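Imelysin (Bacteroides ovatus ATCC 8483, PDB 3OYV) is an imelysin-family, probably metal-binding outer-membrane protein implicated in bacterial iron uptake. Local coordinates at residues A[48-51]-A[55-58]. Numbering follows the deposited sequence.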
loop_
_atom_site.group_PDB
_atom_site.type_symbol
_atom_site.label_atom_id
_atom_site.label_comp_id
_atom_site.label_asym_id
_atom_site.label_seq_id
_atom_site.Cartn_x
_atom_site.Cartn_y
_atom_site.Cartn_z
ATOM N N SER A 48 9.439 -17.080 6.916
ATOM C CA SER A 48 9.525 -18.505 7.234
ATOM C C SER A 48 10.008 -19.347 6.053
ATOM O O SER A 48 11.039 -20.059 6.155
ATOM C CB SER A 48 8.159 -19.004 7.741
ATOM O OG SER A 48 8.205 -20.398 8.006
ATOM N N SER A 49 9.301 -19.282 4.946
ATOM C CA SER A 49 9.608 -20.151 3.820
ATOM C C SER A 49 8.993 -19.654 2.546
ATOM O O SER A 49 7.781 -19.431 2.481
ATOM C CB SER A 49 9.107 -21.567 4.124
ATOM O OG SER A 49 9.315 -22.464 3.038
ATOM N N TYR A 50 9.832 -19.480 1.528
ATOM C CA TYR A 50 9.410 -19.093 0.213
ATOM C C TYR A 50 9.394 -20.324 -0.657
ATOM O O TYR A 50 10.440 -20.928 -0.897
ATOM C CB TYR A 50 10.386 -18.053 -0.319
ATOM C CG TYR A 50 10.166 -17.595 -1.710
ATOM C CD1 TYR A 50 9.042 -16.843 -2.048
ATOM C CD2 TYR A 50 11.114 -17.845 -2.689
ATOM C CE1 TYR A 50 8.857 -16.358 -3.323
ATOM C CE2 TYR A 50 10.939 -17.379 -3.976
ATOM C CZ TYR A 50 9.807 -16.653 -4.301
ATOM O OH TYR A 50 9.660 -16.203 -5.580
ATOM N N LYS A 51 8.191 -20.685 -1.094
ATOM C CA LYS A 51 7.960 -21.835 -1.973
ATOM C C LYS A 51 8.578 -23.092 -1.414
ATOM O O LYS A 51 9.218 -23.846 -2.137
ATOM C CB LYS A 51 8.535 -21.497 -3.344
ATOM C CG LYS A 51 7.774 -20.419 -4.070
ATOM C CD LYS A 51 8.527 -19.982 -5.301
ATOM C CE LYS A 51 7.650 -19.171 -6.219
ATOM N NZ LYS A 51 8.392 -18.819 -7.465
ATOM N N SER A 55 13.398 -18.820 3.671
ATOM C CA SER A 55 12.533 -17.640 3.605
ATOM C C SER A 55 13.018 -16.669 2.535
ATOM O O SER A 55 14.209 -16.659 2.164
ATOM C CB SER A 55 12.555 -16.949 4.956
ATOM O OG SER A 55 13.824 -16.362 5.179
ATOM N N TYR A 56 12.146 -15.780 2.077
ATOM C CA TYR A 56 12.592 -14.785 1.104
ATOM C C TYR A 56 13.583 -13.806 1.758
ATOM O O TYR A 56 14.503 -13.321 1.087
ATOM C CB TYR A 56 11.432 -14.037 0.468
ATOM C CG TYR A 56 11.767 -13.443 -0.871
ATOM C CD1 TYR A 56 11.692 -14.222 -2.012
ATOM C CD2 TYR A 56 12.209 -12.135 -1.012
ATOM C CE1 TYR A 56 11.997 -13.716 -3.224
ATOM C CE2 TYR A 56 12.498 -11.609 -2.280
ATOM C CZ TYR A 56 12.399 -12.423 -3.372
ATOM O OH TYR A 56 12.716 -11.950 -4.629
ATOM N N ALA A 57 13.434 -13.537 3.054
ATOM C CA ALA A 57 14.381 -12.696 3.779
ATOM C C ALA A 57 15.778 -13.333 3.664
ATOM O O ALA A 57 16.759 -12.625 3.369
ATOM C CB ALA A 57 13.973 -12.528 5.234
ATOM N N SER A 58 15.879 -14.632 3.942
ATOM C CA SER A 58 17.176 -15.300 3.881
ATOM C C SER A 58 17.741 -15.247 2.448
ATOM O O SER A 58 18.942 -15.019 2.255
ATOM C CB SER A 58 17.069 -16.733 4.382
ATOM O OG SER A 58 16.823 -16.806 5.790
HETATM O O HOH W 1 11.599 -13.700 -6.451
#
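The edge of Tyr56 is set against a face of Tyr50, the two side chains running out together from the turn where the loop that leaves helix 21-47 comes back into helix 56-62. Tyr50 starts out toward the new helix: its CB sits 3.7 Å from Tyr56 N, at the first turn. With CG anti to the backbone N (chi1 176°), the ring then runs alongside Tyr56 and offers it a face. CG, CD1 and CD2 all meet Tyr56 CD1, which stands 3.5 Å above the Tyr50 ring plane, over its centre. CE1 and CE2 stay close to Tyr56 CD1 too, and by CZ the neighbouring edge atom has joined it, Tyr56 CE1 lying 3.8 Å from Tyr50 CZ. The planes are turned 76° to each other, a T-shaped pair with centroids 4.8 Å apart. Lys51 CD rests against the opposite face of Tyr50, nearer its rim, and Lys51 NZ reaches back to Tyr50 OH in a weak hydrogen bond.

At the tip, Tyr50 OH is hydrogen-bonded to Glu295 OE1 and also receives a bond from a water that lies 2.8 Å from Tyr56 OH, so the two phenols are bridged as well as stacked. Pro292 touches both tyrosines, and Trp46 makes a second edge-to-face pair with Tyr56. At the backbone end of the pair, Ser55 is the N-cap of helix 56-62: Ser58 N donates to Ser55 OG at 3.0 Å, while Ser55 CB packs against Ser48 O.

A leucine in place of Tyr50 would probably leave the edge of Tyr56 without its aromatic face and deprive both Glu295 and the bridging water of a hydroxyl partner. Backbone packing of Ser48, Ser49 and Tyr50 on Ser55 joins the aromatic pair in closing the turn; with the hydrogen on Tyr56 CD1 directed at the Tyr50 face and water linking the hydroxyls, the rings are probably held in a fixed relation.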